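Local coordinates for putative peptidyl-arginine deiminase family protein (Campylobacter jejuni subsp. jejuni serotype O:2, PDB 6B2W) that probably hydrolyses agmatine to N-carbamoylputrescine and ammonia, a step of polyamine biosynthesis, at residues Ser31-Tyr36 and Thr83-Ile88; Leu164-Arg169 and Asp203-Ile208; Ile220-Cys225 and Lys238-Leu243. The protein carries 1 engineered substitution. All coordinates share one frame; numbering follows the deposited sequence.

Interaction 1 (Ser31-Tyr36 and Thr83-Ile88); sequences SDWNPY and TNDTWI. With AG2 (agmatine), chain C.
The hydroxyl of Thr86 takes up the indole N-H of Trp33, with NE1 2.7 Å from OG1 and a nearly straight bond (160° at the hydrogen). OG1 lies close to the plane of the indole, so the ring presents its edge and the bond follows the N-H direction. On the same threonine, the methyl CG2 comes within 3.3 Å of Trp33 NE1, displaced further out of the indole plane on the same side as OG1. A second, weak bond ties Thr86 OG1 to Asp85 OD1, which also accepts from the backbone N of Thr86 from above the carboxylate plane. The Asp85 carboxylate is thereby held back against its own chain, while Ser25 and Asp121 bind its backbone. Trp33 turns toward 83-88 because its CG stands beside the backbone N, opposite the carbonyl carbon (chi1 -67°). Its CZ2 then touches CZ2 of Trp87 at 3.5 Å; the six-membered rings are inclined by 46°, and their centroids lie 5.7 Å apart. Both segments are loops of the guanidine-modifying enzyme fold, a propeller-like alpha/beta architecture in which loops line the substrate pocket; 31-36 leads into helix 37-52, whose Ile40 packs on Trp33 and whose Tyr44 packs on Thr86. Trp87, at the centre of an inverse gamma turn, spreads its indole beneath agmatine: CD of the ligand sits 3.7 Å above the ring plane, over its centre, and Thr86 OG1 lies over the opposite face. Asp85 OD2 is on the side of the ligand amine, 3.8 Å from its N. A water lies between Asp85 OD2 and Asp32 OD2, two carboxylate oxygens 4.6 Å apart, and Phe116 of the pocket packs on Asp32.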
loop_
_atom_site.group_PDB
_atom_site.type_symbol
_atom_site.label_atom_id
_atom_site.label_comp_id
_atom_site.label_asym_id
_atom_site.label_seq_id
_atom_site.Cartn_x
_atom_site.Cartn_y
_atom_site.Cartn_z
ATOM N N SER A 31 -19.234 8.131 -0.770
ATOM C CA SER A 31 -18.362 7.032 -1.171
ATOM C C SER A 31 -19.110 5.712 -1.039
ATOM O O SER A 31 -20.223 5.676 -0.516
ATOM C CB SER A 31 -17.095 7.013 -0.311
ATOM O OG SER A 31 -17.405 6.874 1.064
ATOM N N ASP A 32 -18.488 4.630 -1.508
ATOM C CA ASP A 32 -19.047 3.280 -1.370
ATOM C C ASP A 32 -19.114 2.797 0.090
ATOM O O ASP A 32 -19.656 1.724 0.366
ATOM C CB ASP A 32 -18.238 2.278 -2.207
ATOM C CG ASP A 32 -18.420 2.478 -3.710
ATOM O OD1 ASP A 32 -19.337 3.225 -4.113
ATOM O OD2 ASP A 32 -17.650 1.877 -4.493
ATOM N N TRP A 33 -18.568 3.587 1.016
ATOM C CA TRP A 33 -18.638 3.287 2.447
ATOM C C TRP A 33 -19.990 3.614 3.092
ATOM O O TRP A 33 -20.186 3.338 4.272
ATOM C CB TRP A 33 -17.544 4.062 3.196
ATOM C CG TRP A 33 -16.149 3.631 2.869
ATOM C CD1 TRP A 33 -15.212 4.336 2.168
ATOM C CD2 TRP A 33 -15.527 2.397 3.239
ATOM N NE1 TRP A 33 -14.047 3.616 2.077
ATOM C CE2 TRP A 33 -14.213 2.421 2.724
ATOM C CE3 TRP A 33 -15.954 1.271 3.952
ATOM C CZ2 TRP A 33 -13.321 1.363 2.900
ATOM C CZ3 TRP A 33 -15.066 0.218 4.126
ATOM C CH2 TRP A 33 -13.763 0.275 3.603
ATOM N N ASN A 34 -20.913 4.196 2.330
ATOM C CA ASN A 34 -22.172 4.725 2.877
ATOM C C ASN A 34 -22.999 3.775 3.765
ATOM O O ASN A 34 -23.449 4.184 4.836
ATOM C CB ASN A 34 -23.060 5.251 1.744
ATOM C CG ASN A 34 -24.328 5.898 2.255
ATOM O OD1 ASN A 34 -25.384 5.262 2.310
ATOM N ND2 ASN A 34 -24.230 7.161 2.657
ATOM N N PRO A 35 -23.208 2.516 3.328
ATOM C CA PRO A 35 -24.073 1.600 4.093
ATOM C C PRO A 35 -23.547 1.204 5.478
ATOM O O PRO A 35 -24.297 0.642 6.282
ATOM C CB PRO A 35 -24.163 0.356 3.195
ATOM C CG PRO A 35 -23.642 0.772 1.861
ATOM C CD PRO A 35 -22.656 1.862 2.129
ATOM N N TYR A 36 -22.269 1.474 5.737
ATOM C CA TYR A 36 -21.666 1.247 7.047
ATOM C C TYR A 36 -20.581 2.295 7.279
ATOM O O TYR A 36 -19.449 1.981 7.646
ATOM C CB TYR A 36 -21.103 -0.177 7.133
ATOM C CG TYR A 36 -20.665 -0.743 5.800
ATOM C CD1 TYR A 36 -19.503 -0.297 5.177
ATOM C CD2 TYR A 36 -21.415 -1.729 5.162
ATOM C CE1 TYR A 36 -19.101 -0.818 3.956
ATOM C CE2 TYR A 36 -21.021 -2.257 3.942
ATOM C CZ TYR A 36 -19.865 -1.799 3.344
ATOM O OH TYR A 36 -19.477 -2.322 2.133
ATOM N N THR A 83 -13.046 13.592 -3.350
ATOM C CA THR A 83 -12.532 12.235 -3.523
ATOM C C THR A 83 -13.629 11.284 -3.977
ATOM O O THR A 83 -14.774 11.407 -3.547
ATOM C CB THR A 83 -11.991 11.683 -2.189
ATOM O OG1 THR A 83 -13.073 11.524 -1.261
ATOM C CG2 THR A 83 -10.945 12.618 -1.588
ATOM N N ASN A 84 -13.268 10.331 -4.832
ATOM C CA ASN A 84 -14.161 9.225 -5.185
ATOM C C ASN A 84 -14.173 8.179 -4.082
ATOM O O ASN A 84 -15.236 7.720 -3.667
ATOM C CB ASN A 84 -13.719 8.550 -6.486
ATOM C CG ASN A 84 -13.811 9.468 -7.688
ATOM O OD1 ASN A 84 -12.803 9.766 -8.329
ATOM N ND2 ASN A 84 -15.020 9.919 -8.002
ATOM N N ASP A 85 -12.980 7.810 -3.615
ATOM C CA ASP A 85 -12.825 6.751 -2.621
ATOM C C ASP A 85 -11.634 7.012 -1.680
ATOM O O ASP A 85 -11.009 8.075 -1.728
ATOM C CB ASP A 85 -12.680 5.396 -3.329
ATOM C CG ASP A 85 -13.264 4.240 -2.525
ATOM O OD1 ASP A 85 -13.499 4.396 -1.307
ATOM O OD2 ASP A 85 -13.475 3.164 -3.113
ATOM N N THR A 86 -11.329 6.025 -0.841
ATOM C CA THR A 86 -10.433 6.183 0.300
ATOM C C THR A 86 -9.085 5.469 0.155
ATOM O O THR A 86 -8.253 5.534 1.060
ATOM C CB THR A 86 -11.121 5.622 1.554
ATOM O OG1 THR A 86 -11.482 4.250 1.329
ATOM C CG2 THR A 86 -12.371 6.421 1.867
ATOM N N TRP A 87 -8.870 4.795 -0.974
ATOM C CA TRP A 87 -7.695 3.941 -1.155
ATOM C C TRP A 87 -6.517 4.738 -1.714
ATOM O O TRP A 87 -6.128 4.580 -2.871
ATOM C CB TRP A 87 -8.042 2.756 -2.057
ATOM C CG TRP A 87 -9.254 2.005 -1.589
ATOM C CD1 TRP A 87 -10.489 1.990 -2.175
ATOM C CD2 TRP A 87 -9.355 1.181 -0.423
ATOM N NE1 TRP A 87 -11.346 1.197 -1.453
ATOM C CE2 TRP A 87 -10.675 0.691 -0.371
ATOM C CE3 TRP A 87 -8.458 0.807 0.580
ATOM C CZ2 TRP A 87 -11.116 -0.156 0.642
ATOM C CZ3 TRP A 87 -8.902 -0.034 1.592
ATOM C CH2 TRP A 87 -10.218 -0.505 1.614
ATOM N N ILE A 88 -5.953 5.590 -0.862
ATOM C CA ILE A 88 -4.878 6.514 -1.245
ATOM C C ILE A 88 -3.539 5.827 -1.566
ATOM O O ILE A 88 -2.694 6.402 -2.251
ATOM C CB ILE A 88 -4.678 7.604 -0.163
ATOM C CG1 ILE A 88 -3.821 8.754 -0.697
ATOM C CG2 ILE A 88 -4.068 7.021 1.108
ATOM C CD1 ILE A 88 -3.924 10.018 0.132
HETATM N N AG2 C . -13.483 -0.530 -4.075
HETATM C CA AG2 C . -12.591 -1.663 -4.342
HETATM C CB AG2 C . -11.123 -1.255 -4.196
HETATM C CG AG2 C . -10.349 -2.285 -3.365
HETATM C CD AG2 C . -9.054 -1.666 -2.846
HETATM N NE AG2 C . -7.882 -2.341 -3.422
HETATM C CZ AG2 C . -6.618 -2.027 -3.116
HETATM N NH1 AG2 C . -5.608 -2.684 -3.675
HETATM N NH2 AG2 C . -6.342 -1.040 -2.263
HETATM O O HOH W 1 -15.127 1.245 -3.134
#

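Interaction 2 (Leu164-Arg169 and Asp203-Ile208); sequences LLNENR and DTDHHI. With AG2 (agmatine), chain C.
Arg169 reaches Asp205 by folding at its second torsion (chi2 -51°), which swings the guanidinium across to the other loop, while Asp205 sets its CG beside its own backbone N (chi1 -53°) and points OD2 back. NH1 of Arg169 meets OD2 of Asp205 at 2.8 Å in a salt bridge that lies in the guanidinium plane but reaches the carboxylate on its anti side, somewhat out of plane. Asn168 ND2 approaches the same OD2 at 3.2 Å along an almost straight line (176°), and both donors come from one face of the carboxylate. Lys115 adds a further salt bridge to this oxygen. Asn168 also turns its OD1 to Arg169 NH1, 3.0 Å away, which fixes the rotation of the guanidinium; an Asx turn, with Asn166 OD1 accepting from Asn168 N, shapes the turn 166-169. The other arm, Arg169 NH2, binds Thr204 O at 2.9 Å and pairs with Glu145, which binds His207 NE2. His207 ND1 lies 3.0 Å from NH1 of agmatine, and the Asp203 carboxylate oxygens, OD2 bonded by Asn318, lie against the ligand's aliphatic chain. Arg169 and Asp205 form a second shell behind the Asp203-Thr204-His207 wall of the agmatine pocket in this guanidine-modifying enzyme fold.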
loop_
_atom_site.group_PDB
_atom_site.type_symbol
_atom_site.label_atom_id
_atom_site.label_comp_id
_atom_site.label_asym_id
_atom_site.label_seq_id
_atom_site.Cartn_x
_atom_site.Cartn_y
_atom_site.Cartn_z
ATOM N N LEU A 164 0.072 -5.926 -13.365
ATOM C CA LEU A 164 0.717 -4.970 -14.271
ATOM C C LEU A 164 0.597 -5.341 -15.751
ATOM O O LEU A 164 0.583 -4.454 -16.603
ATOM C CB LEU A 164 2.194 -4.793 -13.907
ATOM C CG LEU A 164 2.521 -4.193 -12.535
ATOM C CD1 LEU A 164 4.004 -3.869 -12.456
ATOM C CD2 LEU A 164 1.702 -2.945 -12.242
ATOM N N LEU A 165 0.512 -6.635 -16.056
ATOM C CA LEU A 165 0.346 -7.087 -17.442
ATOM C C LEU A 165 -1.122 -7.314 -17.823
ATOM O O LEU A 165 -1.409 -7.931 -18.851
ATOM C CB LEU A 165 1.151 -8.365 -17.691
ATOM C CG LEU A 165 2.620 -8.352 -17.258
ATOM C CD1 LEU A 165 3.333 -9.574 -17.816
ATOM C CD2 LEU A 165 3.341 -7.080 -17.690
ATOM N N ASN A 166 -2.043 -6.801 -17.009
ATOM C CA ASN A 166 -3.470 -6.935 -17.282
ATOM C C ASN A 166 -3.890 -5.986 -18.401
ATOM O O ASN A 166 -3.412 -4.853 -18.478
ATOM C CB ASN A 166 -4.281 -6.656 -16.011
ATOM C CG ASN A 166 -5.648 -7.315 -16.032
ATOM O OD1 ASN A 166 -6.501 -6.969 -16.847
ATOM N ND2 ASN A 166 -5.866 -8.266 -15.126
ATOM N N GLU A 167 -4.787 -6.456 -19.264
ATOM C CA GLU A 167 -5.241 -5.667 -20.412
ATOM C C GLU A 167 -5.978 -4.385 -20.002
ATOM O O GLU A 167 -6.051 -3.438 -20.784
ATOM C CB GLU A 167 -6.122 -6.517 -21.340
ATOM C CG GLU A 167 -7.498 -6.861 -20.780
ATOM C CD GLU A 167 -8.207 -7.952 -21.570
ATOM O OE1 GLU A 167 -7.549 -8.942 -21.965
ATOM O OE2 GLU A 167 -9.433 -7.825 -21.788
ATOM N N ASN A 168 -6.514 -4.358 -18.781
ATOM C CA ASN A 168 -7.189 -3.163 -18.257
ATOM C C ASN A 168 -6.246 -2.067 -17.719
ATOM O O ASN A 168 -6.713 -0.997 -17.323
ATOM C CB ASN A 168 -8.229 -3.555 -17.189
ATOM C CG ASN A 168 -7.603 -4.076 -15.901
ATOM O OD1 ASN A 168 -6.384 -4.169 -15.776
ATOM N ND2 ASN A 168 -8.447 -4.422 -14.934
ATOM N N ARG A 169 -4.936 -2.335 -17.704
ATOM C CA ARG A 169 -3.934 -1.358 -17.250
ATOM C C ARG A 169 -3.228 -0.673 -18.433
ATOM O O ARG A 169 -3.825 0.174 -19.096
ATOM C CB ARG A 169 -2.913 -2.028 -16.316
ATOM C CG ARG A 169 -3.478 -2.569 -15.017
ATOM C CD ARG A 169 -4.306 -1.536 -14.272
ATOM N NE ARG A 169 -4.295 -1.790 -12.834
ATOM C CZ ARG A 169 -4.946 -2.780 -12.227
ATOM N NH1 ARG A 169 -5.685 -3.643 -12.916
ATOM N NH2 ARG A 169 -4.857 -2.910 -10.908
ATOM N N ASP A 203 -10.215 -7.209 -5.566
ATOM C CA ASP A 203 -10.764 -6.789 -6.858
ATOM C C ASP A 203 -9.786 -5.900 -7.631
ATOM O O ASP A 203 -10.186 -5.140 -8.516
ATOM C CB ASP A 203 -12.092 -6.056 -6.648
ATOM C CG ASP A 203 -11.949 -4.812 -5.786
ATOM O OD1 ASP A 203 -10.917 -4.117 -5.870
ATOM O OD2 ASP A 203 -12.885 -4.531 -5.021
ATOM N N THR A 204 -8.505 -6.009 -7.298
ATOM C CA THR A 204 -7.482 -5.121 -7.835
ATOM C C THR A 204 -6.565 -5.852 -8.821
ATOM O O THR A 204 -5.595 -5.275 -9.312
ATOM C CB THR A 204 -6.650 -4.522 -6.680
ATOM O OG1 THR A 204 -6.000 -3.321 -7.108
ATOM C CG2 THR A 204 -5.617 -5.501 -6.203
ATOM N N ASP A 205 -6.882 -7.118 -9.095
ATOM C CA ASP A 205 -6.106 -7.966 -10.005
ATOM C C ASP A 205 -4.751 -8.392 -9.425
ATOM O O ASP A 205 -3.752 -8.416 -10.138
ATOM C CB ASP A 205 -5.933 -7.297 -11.380
ATOM C CG ASP A 205 -7.256 -6.856 -11.982
ATOM O OD1 ASP A 205 -8.099 -7.737 -12.264
ATOM O OD2 ASP A 205 -7.459 -5.633 -12.168
ATOM N N HIS A 206 -4.740 -8.729 -8.133
ATOM C CA HIS A 206 -3.623 -9.436 -7.475
ATOM C C HIS A 206 -2.471 -8.527 -7.026
ATOM O O HIS A 206 -1.299 -8.861 -7.218
ATOM C CB HIS A 206 -3.058 -10.553 -8.369
ATOM C CG HIS A 206 -4.060 -11.589 -8.779
ATOM N ND1 HIS A 206 -5.420 -11.449 -8.597
ATOM C CD2 HIS A 206 -3.885 -12.783 -9.393
ATOM C CE1 HIS A 206 -6.037 -12.518 -9.066
ATOM N NE2 HIS A 206 -5.128 -13.342 -9.557
ATOM N N HIS A 207 -2.806 -7.400 -6.407
ATOM C CA HIS A 207 -1.803 -6.456 -5.897
ATOM C C HIS A 207 -0.775 -7.127 -5.010
ATOM O O HIS A 207 -1.124 -7.917 -4.135
ATOM C CB HIS A 207 -2.463 -5.364 -5.065
ATOM C CG HIS A 207 -2.764 -4.116 -5.826
ATOM N ND1 HIS A 207 -3.051 -2.927 -5.195
ATOM C CD2 HIS A 207 -2.810 -3.861 -7.154
ATOM C CE1 HIS A 207 -3.277 -1.995 -6.101
ATOM N NE2 HIS A 207 -3.133 -2.533 -7.299
ATOM N N ILE A 208 0.489 -6.769 -5.212
ATOM C CA ILE A 208 1.580 -7.352 -4.445
ATOM C C ILE A 208 1.459 -7.050 -2.947
ATOM O O ILE A 208 1.951 -7.824 -2.128
ATOM C CB ILE A 208 2.956 -6.876 -4.975
ATOM C CG1 ILE A 208 4.085 -7.807 -4.516
ATOM C CG2 ILE A 208 3.241 -5.445 -4.538
ATOM C CD1 ILE A 208 4.063 -9.176 -5.157
HETATM N N AG2 C . -13.483 -0.530 -4.075
HETATM C CA AG2 C . -12.591 -1.663 -4.342
HETATM C CB AG2 C . -11.123 -1.255 -4.196
HETATM C CG AG2 C . -10.349 -2.285 -3.365
HETATM C CD AG2 C . -9.054 -1.666 -2.846
HETATM N NE AG2 C . -7.882 -2.341 -3.422
HETATM C CZ AG2 C . -6.618 -2.027 -3.116
HETATM N NH1 AG2 C . -5.608 -2.684 -3.675
HETATM N NH2 AG2 C . -6.342 -1.040 -2.263
#

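Interaction 3 (Ile220-Cys225 and Lys238-Leu243); sequences IAHCIC and KMKEEL
Leu243 lays its CD1 methyl over one face of the His222 imidazole, 3.7 Å from the ring centroid and 27° off the normal, a CH-pi contact displaced toward the CG side of the ring. The leucine and histidine side chains run past one another in opposing senses, and CD2, the other branch of the leucine, reaches CD1 of Ile220 at 4.0 Å. Lys240 crosses the imidazole obliquely near its far end, with CG 3.8 Å from CE1 of His222; its extended chain continues to a salt bridge between NZ and Glu252. These contacts seat helix 233-244 on strand 219-224 in a beta-alpha-beta unit, whose second strand, 249-254, runs parallel to the first; the short helix and strand axes approach to 8.9 Å and run nearly antiparallel, at 156°. Met239 bends at its last torsion (chi3 77°), and this brings the CE methyl within 3.6 Å of Cys223 O and 4.0 Å of CB of His222. The imidazole is held by a hydrogen bond from its own ND1 to Cys223 O, the donor lying above the carbonyl plane. Behind Met239, Leu194 of strand 190-194 continues the apolar packing.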
loop_
_atom_site.group_PDB
_atom_site.type_symbol
_atom_site.label_atom_id
_atom_site.label_comp_id
_atom_site.label_asym_id
_atom_site.label_seq_id
_atom_site.Cartn_x
_atom_site.Cartn_y
_atom_site.Cartn_z
ATOM N N ILE A 220 11.713 -11.016 2.880
ATOM C CA ILE A 220 10.366 -10.871 2.337
ATOM C C ILE A 220 9.369 -11.613 3.228
ATOM O O ILE A 220 9.543 -12.802 3.493
ATOM C CB ILE A 220 10.259 -11.439 0.907
ATOM C CG1 ILE A 220 11.053 -10.571 -0.075
ATOM C CG2 ILE A 220 8.801 -11.515 0.470
ATOM C CD1 ILE A 220 11.201 -11.167 -1.460
ATOM N N ALA A 221 8.331 -10.914 3.684
ATOM C CA ALA A 221 7.230 -11.542 4.409
ATOM C C ALA A 221 6.095 -11.787 3.432
ATOM O O ALA A 221 5.633 -10.844 2.789
ATOM C CB ALA A 221 6.761 -10.654 5.546
ATOM N N HIS A 222 5.646 -13.040 3.326
ATOM C CA HIS A 222 4.663 -13.435 2.308
ATOM C C HIS A 222 3.556 -14.346 2.846
ATOM O O HIS A 222 3.752 -15.075 3.818
ATOM C CB HIS A 222 5.369 -14.135 1.142
ATOM C CG HIS A 222 5.881 -15.504 1.477
ATOM N ND1 HIS A 222 5.161 -16.651 1.219
ATOM C CD2 HIS A 222 7.042 -15.908 2.047
ATOM C CE1 HIS A 222 5.855 -17.703 1.616
ATOM N NE2 HIS A 222 7.000 -17.279 2.124
ATOM N N CYS A 223 2.406 -14.312 2.172
ATOM C CA CYS A 223 1.238 -15.111 2.547
ATOM C C CYS A 223 1.360 -16.589 2.155
ATOM O O CYS A 223 2.022 -16.939 1.174
ATOM C CB CYS A 223 -0.031 -14.534 1.899
ATOM S SG CYS A 223 -0.387 -12.802 2.290
ATOM N N ILE A 224 0.700 -17.440 2.941
ATOM C CA ILE A 224 0.530 -18.864 2.644
ATOM C C ILE A 224 -0.791 -19.304 3.252
ATOM O O ILE A 224 -1.406 -18.554 4.008
ATOM C CB ILE A 224 1.645 -19.737 3.251
ATOM C CG1 ILE A 224 1.807 -19.411 4.735
ATOM C CG2 ILE A 224 2.953 -19.550 2.494
ATOM C CD1 ILE A 224 2.676 -20.393 5.476
ATOM N N CYS A 225 -1.210 -20.526 2.937
ATOM C CA CYS A 225 -2.469 -21.072 3.440
ATOM C C CYS A 225 -2.221 -22.444 4.068
ATOM O O CYS A 225 -1.694 -23.341 3.415
ATOM C CB CYS A 225 -3.471 -21.173 2.289
ATOM S SG CYS A 225 -5.095 -21.822 2.732
ATOM N N LYS A 238 2.826 -22.329 -4.867
ATOM C CA LYS A 238 3.599 -22.011 -6.068
ATOM C C LYS A 238 4.295 -20.652 -5.940
ATOM O O LYS A 238 5.438 -20.494 -6.380
ATOM C CB LYS A 238 2.706 -22.020 -7.307
ATOM C CG LYS A 238 2.271 -23.403 -7.760
ATOM C CD LYS A 238 1.256 -23.292 -8.884
ATOM C CE LYS A 238 0.729 -24.649 -9.319
ATOM N NZ LYS A 238 -0.482 -24.500 -10.175
ATOM N N MET A 239 3.608 -19.681 -5.342
ATOM C CA MET A 239 4.202 -18.371 -5.070
ATOM C C MET A 239 5.372 -18.486 -4.091
ATOM O O MET A 239 6.389 -17.810 -4.252
ATOM C CB MET A 239 3.159 -17.401 -4.506
ATOM C CG MET A 239 3.625 -15.950 -4.476
ATOM S SD MET A 239 2.516 -14.850 -3.574
ATOM C CE MET A 239 2.940 -15.250 -1.882
ATOM N N LYS A 240 5.216 -19.330 -3.075
ATOM C CA LYS A 240 6.284 -19.585 -2.110
ATOM C C LYS A 240 7.516 -20.156 -2.801
ATOM O O LYS A 240 8.642 -19.810 -2.448
ATOM C CB LYS A 240 5.809 -20.552 -1.023
ATOM C CG LYS A 240 6.874 -20.943 -0.010
ATOM C CD LYS A 240 6.317 -21.894 1.034
ATOM C CE LYS A 240 7.431 -22.517 1.857
ATOM N NZ LYS A 240 6.909 -23.261 3.035
ATOM N N GLU A 241 7.298 -21.037 -3.774
ATOM C CA GLU A 241 8.403 -21.636 -4.520
ATOM C C GLU A 241 9.129 -20.602 -5.383
ATOM O O GLU A 241 10.357 -20.609 -5.446
ATOM C CB GLU A 241 7.922 -22.826 -5.363
ATOM C CG GLU A 241 7.529 -24.055 -4.541
ATOM C CD GLU A 241 8.682 -24.652 -3.738
ATOM O OE1 GLU A 241 9.819 -24.727 -4.261
ATOM O OE2 GLU A 241 8.449 -25.057 -2.576
ATOM N N GLU A 242 8.378 -19.709 -6.027
ATOM C CA GLU A 242 8.977 -18.583 -6.755
ATOM C C GLU A 242 9.843 -17.731 -5.831
ATOM O O GLU A 242 10.946 -17.329 -6.200
ATOM C CB GLU A 242 7.900 -17.698 -7.388
ATOM C CG GLU A 242 7.180 -18.322 -8.568
ATOM C CD GLU A 242 6.116 -17.409 -9.140
ATOM O OE1 GLU A 242 6.474 -16.363 -9.720
ATOM O OE2 GLU A 242 4.919 -17.736 -9.014
ATOM N N LEU A 243 9.338 -17.467 -4.627
ATOM C CA LEU A 243 10.046 -16.639 -3.649
ATOM C C LEU A 243 11.329 -17.286 -3.130
ATOM O O LEU A 243 12.288 -16.587 -2.796
ATOM C CB LEU A 243 9.125 -16.288 -2.476
ATOM C CG LEU A 243 8.031 -15.260 -2.781
ATOM C CD1 LEU A 243 6.961 -15.278 -1.703
ATOM C CD2 LEU A 243 8.620 -13.865 -2.916
#

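How the interactions relate
Interactions 1 and 2 sit on different parts of one pocket and both touch agmatine. Their centres are 20 Å apart and their nearest atoms about 7 Å, with the ligand lying between: interaction 1 serves its amine and chain, interaction 2 its chain and guanidinium. Trp87 also packs on Ser323, the engineered pocket residue. Interaction 3 is structural packing farther out; its centre is 18 Å from that of interaction 2 and 31 Å from that of interaction 1, on the other side of the chain's centre from interaction 1, and the side chain of Cys223 is about 13 Å from agmatine.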